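Local coordinates for protein putative thioesterase II (Thermobifida fusca, PDB 3BBJ) that probably hydrolyses acyl-CoA thioesters, using two hot-dog domains joined in one chain, at residues E52-H57 / T86-Q91; L45-L50 / P191-P196. All coordinates share one frame; numbering follows the deposited sequence.

Contact 1: residues E52-H57 / T86-Q91; sequences ESDHLH and TVTTVQ. With EDO (1,2-ethanediol), chain G.
Residues 52-55, in the loop leaving helix 38-51, run roughly antiparallel to residues 86-90, which lead into strand 88-96, and Thr-88 is where Asp-54 and His-55 of the loop converge. Its OG1, turned anti to the carbonyl carbon (chi1 -69°), donates to Asp-54 OD1 at 2.8 Å, meeting the carboxylate on its syn lone pair. Asp-54 reaches this point because its CG takes the crowded position between backbone N and carbonyl carbon (chi1 37°); its chain crosses that of Thr-88 at about a right angle. His-55 comes in beside it with its ring edge-on, CD2 lying 3.1 Å from Thr-88 OG1 and the CB of Thr-88 in the ring plane. The carbonyl O of Thr-86 sits over the centre of one ring face, and Asp-54 CG lies above the opposite face, offset toward the rim, so the imidazole is held between the two segments. Its NE2 is hydrogen-bonded to Gly-84 O, which would help fix the ring's rotation. In the hot-dog fold of the N-terminal domain, this loop carries the chain from the central helix back to the sheet, into strand 57-65. An ST turn shapes it: Ser-53 OG, anti to its own backbone N, accepts from His-55 N at 3.0 Å, nearly straight at 166°. The same hydroxyl bonds to Thr-108 OG1 on strand 99-109. Farther along, contact is apolar, Glu-52 CB resting 4.2 Å from Val-90 CG1, while the bent glutamate chain leads its carboxylate away to Tyr-22 OH. At the other end an ethanediol molecule, probably from the crystallisation liquor, places O1 where the backbone N atoms of both Thr-86 and Val-87 donate to it. The bond from Val-87 N to ethanediol O1 measures 3.3 Å.

Contact 2: residues L45-L50 / P191-P196; sequences LQRSAL and PLAFLP
This is a sparse, buried helix-helix contact, bridging the central helix of the N-terminal hot-dog domain, 38-51, and helix 191-198 of the C-terminal one. The axes of the short segments come no closer than 10.3 Å, with their N-to-C directions at 129°, so long side chains must span the gap. Gln-46 does most of this. With CG anti to the backbone N (chi1 178°) and the chain extended beyond it, the amide is carried across to donate from NE2 to Leu-192 O at 3.1 Å. The acceptor lies close to the amide plane, but the donor stands above the carbonyl plane of Leu-192. The other branch, OE1, lies 3.3 Å from Pro-196 CG, the two side chains crossing at about a right angle. An alanine here would remove the amide, and would probably lose both the interhelical bond and the packing on the proline ring. Alongside, Arg-47 extends its guanidinium until NH2 reaches Ala-193 CB at 3.6 Å. Beneath the pair run the strands: Gln-46 touches Ala-58 and Tyr-63 of strand 57-65 and Trp-222 of strand 217-224, and Leu-195 also packs on Trp-222.

In the fold
The two contacts lie on the same side of the chain's centre, with centres about 12 Å apart, and helix 38-51 connects them: contact 2 uses its C-terminal half, and contact 1 begins with the loop that follows. Along the chain the order is 45-50, 52-57, 86-91 and finally 191-196, so contact 1 closes within the N-terminal domain while contact 2 reaches across to the C-terminal domain. They also touch directly, Val-90 packing on Ala-49, Leu-50 on Leu-56 and His-57, and Leu-192 on His-57. One helix is thus tied through its exit loop to its own domain's strands and through its flank to the partner hot-dog domain.

Contact 1: residues E52-H57 / T86-Q91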
loop_
_atom_site.group_PDB
_atom_site.type_symbol
_atom_site.label_atom_id
_atom_site.label_comp_id
_atom_site.label_asym_id
_atom_site.label_seq_id
_atom_site.Cartn_x
_atom_site.Cartn_y
_atom_site.Cartn_z
ATOM N N GLU A 52 -16.717 13.510 -6.884
ATOM C CA GLU A 52 -16.586 13.302 -8.327
ATOM C C GLU A 52 -17.001 11.911 -8.796
ATOM O O GLU A 52 -16.945 11.622 -9.991
ATOM C CB GLU A 52 -15.137 13.571 -8.746
ATOM C CG GLU A 52 -14.718 15.035 -8.553
ATOM C CD GLU A 52 -15.340 15.978 -9.582
ATOM O OE1 GLU A 52 -15.164 15.724 -10.795
ATOM O OE2 GLU A 52 -15.992 16.972 -9.178
ATOM N N SER A 53 -17.449 11.069 -7.870
ATOM C CA SER A 53 -17.699 9.672 -8.163
ATOM C C SER A 53 -19.152 9.276 -8.019
ATOM O O SER A 53 -19.892 9.842 -7.205
ATOM C CB SER A 53 -16.870 8.800 -7.216
ATOM O OG SER A 53 -17.159 7.421 -7.382
ATOM N N ASP A 54 -19.518 8.256 -8.793
ATOM C CA ASP A 54 -20.852 7.660 -8.772
ATOM C C ASP A 54 -20.955 6.550 -7.718
ATOM O O ASP A 54 -22.023 6.006 -7.485
ATOM C CB ASP A 54 -21.256 7.142 -10.176
ATOM C CG ASP A 54 -20.085 6.524 -10.961
ATOM O OD1 ASP A 54 -18.939 6.528 -10.469
ATOM O OD2 ASP A 54 -20.308 6.046 -12.090
ATOM N N HIS A 55 -19.843 6.227 -7.071
ATOM C CA HIS A 55 -19.822 5.226 -6.018
ATOM C C HIS A 55 -19.597 5.892 -4.672
ATOM O O HIS A 55 -19.019 6.981 -4.591
ATOM C CB HIS A 55 -18.745 4.200 -6.306
ATOM C CG HIS A 55 -18.914 3.522 -7.626
ATOM N ND1 HIS A 55 -19.943 2.645 -7.884
ATOM C CD2 HIS A 55 -18.184 3.592 -8.763
ATOM C CE1 HIS A 55 -19.839 2.204 -9.125
ATOM N NE2 HIS A 55 -18.778 2.764 -9.682
ATOM N N LEU A 56 -20.032 5.216 -3.614
ATOM C CA LEU A 56 -20.096 5.819 -2.289
ATOM C C LEU A 56 -18.815 5.784 -1.461
ATOM O O LEU A 56 -18.639 6.648 -0.599
ATOM C CB LEU A 56 -21.229 5.178 -1.475
ATOM C CG LEU A 56 -22.646 5.368 -2.029
ATOM C CD1 LEU A 56 -23.691 4.819 -1.041
ATOM C CD2 LEU A 56 -22.941 6.844 -2.345
ATOM N N HIS A 57 -17.929 4.816 -1.725
ATOM C CA HIS A 57 -16.790 4.543 -0.822
ATOM C C HIS A 57 -15.434 4.506 -1.453
ATOM O O HIS A 57 -15.282 4.078 -2.586
ATOM C CB HIS A 57 -16.979 3.187 -0.139
ATOM C CG HIS A 57 -18.327 3.020 0.462
ATOM N ND1 HIS A 57 -19.178 2.000 0.106
ATOM C CD2 HIS A 57 -19.005 3.793 1.339
ATOM C CE1 HIS A 57 -20.312 2.124 0.773
ATOM N NE2 HIS A 57 -20.233 3.205 1.526
ATOM N N THR A 86 -18.598 -1.135 -11.201
ATOM C CA THR A 86 -18.205 -1.546 -9.861
ATOM C C THR A 86 -17.177 -0.602 -9.254
ATOM O O THR A 86 -17.335 -0.229 -8.101
ATOM C CB THR A 86 -17.672 -3.000 -9.841
ATOM O OG1 THR A 86 -18.726 -3.883 -10.226
ATOM C CG2 THR A 86 -17.185 -3.411 -8.436
ATOM N N VAL A 87 -16.148 -0.222 -10.020
ATOM C CA VAL A 87 -15.063 0.664 -9.531
ATOM C C VAL A 87 -14.873 1.923 -10.392
ATOM O O VAL A 87 -14.778 1.835 -11.604
ATOM C CB VAL A 87 -13.691 -0.111 -9.444
ATOM C CG1 VAL A 87 -12.542 0.793 -8.999
ATOM C CG2 VAL A 87 -13.799 -1.288 -8.500
ATOM N N THR A 88 -14.844 3.094 -9.748
ATOM C CA THR A 88 -14.555 4.385 -10.413
ATOM C C THR A 88 -13.340 5.010 -9.734
ATOM O O THR A 88 -13.341 5.257 -8.535
ATOM C CB THR A 88 -15.739 5.380 -10.352
ATOM O OG1 THR A 88 -16.811 4.895 -11.166
ATOM C CG2 THR A 88 -15.340 6.756 -10.872
ATOM N N THR A 89 -12.317 5.290 -10.521
ATOM C CA THR A 89 -11.045 5.746 -9.993
ATOM C C THR A 89 -10.785 7.228 -10.271
ATOM O O THR A 89 -10.814 7.665 -11.425
ATOM C CB THR A 89 -9.938 4.847 -10.537
ATOM O OG1 THR A 89 -10.238 3.515 -10.116
ATOM C CG2 THR A 89 -8.549 5.246 -9.996
ATOM N N VAL A 90 -10.538 7.968 -9.185
ATOM C CA VAL A 90 -10.347 9.418 -9.199
ATOM C C VAL A 90 -8.958 9.827 -8.666
ATOM O O VAL A 90 -8.495 9.359 -7.625
ATOM C CB VAL A 90 -11.472 10.149 -8.348
ATOM C CG1 VAL A 90 -11.397 11.699 -8.491
ATOM C CG2 VAL A 90 -12.870 9.643 -8.736
ATOM N N GLN A 91 -8.295 10.698 -9.414
ATOM C CA GLN A 91 -7.040 11.313 -8.998
ATOM C C GLN A 91 -7.364 12.697 -8.428
ATOM O O GLN A 91 -8.159 13.468 -9.004
ATOM C CB GLN A 91 -6.105 11.413 -10.192
ATOM C CG GLN A 91 -4.754 12.034 -9.971
ATOM C CD GLN A 91 -3.894 11.915 -11.230
ATOM O OE1 GLN A 91 -3.630 12.908 -11.918
ATOM N NE2 GLN A 91 -3.507 10.686 -11.570
HETATM C C1 EDO G . -15.941 -3.039 -13.559
HETATM O O1 EDO G . -16.007 -1.770 -12.885
HETATM C C2 EDO G . -17.338 -3.546 -13.968
HETATM O O2 EDO G . -17.728 -4.778 -13.334
#

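Contact 2: residues L45-L50 / P191-P196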
loop_
_atom_site.group_PDB
_atom_site.type_symbol
_atom_site.label_atom_id
_atom_site.label_comp_id
_atom_site.label_asym_id
_atom_site.label_seq_id
_atom_site.Cartn_x
_atom_site.Cartn_y
_atom_site.Cartn_z
ATOM N N LEU A 45 -8.874 15.229 0.740
ATOM C CA LEU A 45 -8.743 14.724 -0.612
ATOM C C LEU A 45 -9.765 13.624 -0.851
ATOM O O LEU A 45 -10.346 13.546 -1.933
ATOM C CB LEU A 45 -7.336 14.199 -0.883
ATOM C CG LEU A 45 -6.173 15.187 -1.027
ATOM C CD1 LEU A 45 -4.956 14.411 -1.573
ATOM C CD2 LEU A 45 -6.518 16.373 -1.944
ATOM N N GLN A 46 -10.017 12.790 0.157
ATOM C CA GLN A 46 -11.022 11.741 0.003
ATOM C C GLN A 46 -12.359 12.349 -0.366
ATOM O O GLN A 46 -13.071 11.792 -1.212
ATOM C CB GLN A 46 -11.158 10.880 1.273
ATOM C CG GLN A 46 -12.241 9.784 1.167
ATOM C CD GLN A 46 -12.256 8.834 2.361
ATOM O OE1 GLN A 46 -11.302 8.099 2.593
ATOM N NE2 GLN A 46 -13.366 8.828 3.110
ATOM N N ARG A 47 -12.706 13.462 0.292
ATOM C CA ARG A 47 -13.984 14.146 0.057
ATOM C C ARG A 47 -14.127 14.624 -1.374
ATOM O O ARG A 47 -15.190 14.503 -1.978
ATOM C CB ARG A 47 -14.154 15.351 0.997
ATOM C CG ARG A 47 -14.616 14.968 2.375
ATOM C CD ARG A 47 -15.337 16.098 3.092
ATOM N NE ARG A 47 -16.294 15.551 4.052
ATOM C CZ ARG A 47 -16.004 15.146 5.288
ATOM N NH1 ARG A 47 -14.771 15.217 5.766
ATOM N NH2 ARG A 47 -16.969 14.652 6.058
ATOM N N SER A 48 -13.048 15.190 -1.900
ATOM C CA SER A 48 -13.026 15.661 -3.263
ATOM C C SER A 48 -13.279 14.527 -4.241
ATOM O O SER A 48 -13.977 14.700 -5.239
ATOM C CB SER A 48 -11.672 16.305 -3.572
ATOM O OG SER A 48 -10.603 15.386 -3.410
ATOM N N ALA A 49 -12.709 13.367 -3.951
ATOM C CA ALA A 49 -12.785 12.234 -4.858
ATOM C C ALA A 49 -14.172 11.629 -4.918
ATOM O O ALA A 49 -14.657 11.280 -5.991
ATOM C CB ALA A 49 -11.765 11.185 -4.475
ATOM N N LEU A 50 -14.807 11.482 -3.767
ATOM C CA LEU A 50 -16.148 10.900 -3.719
ATOM C C LEU A 50 -17.204 11.863 -4.265
ATOM O O LEU A 50 -18.268 11.432 -4.697
ATOM C CB LEU A 50 -16.508 10.502 -2.283
ATOM C CG LEU A 50 -15.621 9.446 -1.623
ATOM C CD1 LEU A 50 -15.946 9.343 -0.137
ATOM C CD2 LEU A 50 -15.811 8.133 -2.318
ATOM N N PRO A 191 -18.002 7.677 10.392
ATOM C CA PRO A 191 -16.769 6.909 10.535
ATOM C C PRO A 191 -15.927 6.824 9.264
ATOM O O PRO A 191 -14.702 6.888 9.326
ATOM C CB PRO A 191 -17.272 5.496 10.879
ATOM C CG PRO A 191 -18.572 5.678 11.481
ATOM C CD PRO A 191 -19.161 6.952 10.943
ATOM N N LEU A 192 -16.587 6.682 8.127
ATOM C CA LEU A 192 -15.888 6.479 6.863
ATOM C C LEU A 192 -15.072 7.684 6.492
ATOM O O LEU A 192 -13.993 7.556 5.905
ATOM C CB LEU A 192 -16.878 6.163 5.754
ATOM C CG LEU A 192 -17.564 4.813 5.928
ATOM C CD1 LEU A 192 -18.871 4.773 5.116
ATOM C CD2 LEU A 192 -16.592 3.697 5.522
ATOM N N ALA A 193 -15.598 8.856 6.839
ATOM C CA ALA A 193 -14.920 10.123 6.581
ATOM C C ALA A 193 -13.664 10.237 7.437
ATOM O O ALA A 193 -12.695 10.862 7.042
ATOM C CB ALA A 193 -15.877 11.299 6.873
ATOM N N PHE A 194 -13.696 9.601 8.607
ATOM C CA PHE A 194 -12.634 9.695 9.626
ATOM C C PHE A 194 -11.524 8.654 9.462
ATOM O O PHE A 194 -10.423 8.844 9.966
ATOM C CB PHE A 194 -13.291 9.568 11.010
ATOM C CG PHE A 194 -12.329 9.317 12.157
ATOM C CD1 PHE A 194 -11.419 10.283 12.549
ATOM C CD2 PHE A 194 -12.409 8.135 12.896
ATOM C CE1 PHE A 194 -10.555 10.057 13.625
ATOM C CE2 PHE A 194 -11.550 7.896 13.981
ATOM C CZ PHE A 194 -10.625 8.862 14.346
ATOM N N LEU A 195 -11.806 7.562 8.752
ATOM C CA LEU A 195 -10.803 6.503 8.556
ATOM C C LEU A 195 -9.464 7.027 8.003
ATOM O O LEU A 195 -8.409 6.688 8.538
ATOM C CB LEU A 195 -11.367 5.352 7.703
ATOM C CG LEU A 195 -12.453 4.494 8.380
ATOM C CD1 LEU A 195 -12.936 3.381 7.494
ATOM C CD2 LEU A 195 -11.938 3.910 9.693
ATOM N N PRO A 196 -9.497 7.873 6.958
ATOM C CA PRO A 196 -8.219 8.391 6.424
ATOM C C PRO A 196 -7.376 9.175 7.436
ATOM O O PRO A 196 -6.125 9.159 7.355
ATOM C CB PRO A 196 -8.637 9.268 5.234
ATOM C CG PRO A 196 -10.135 9.472 5.361
ATOM C CD PRO A 196 -10.677 8.353 6.208
#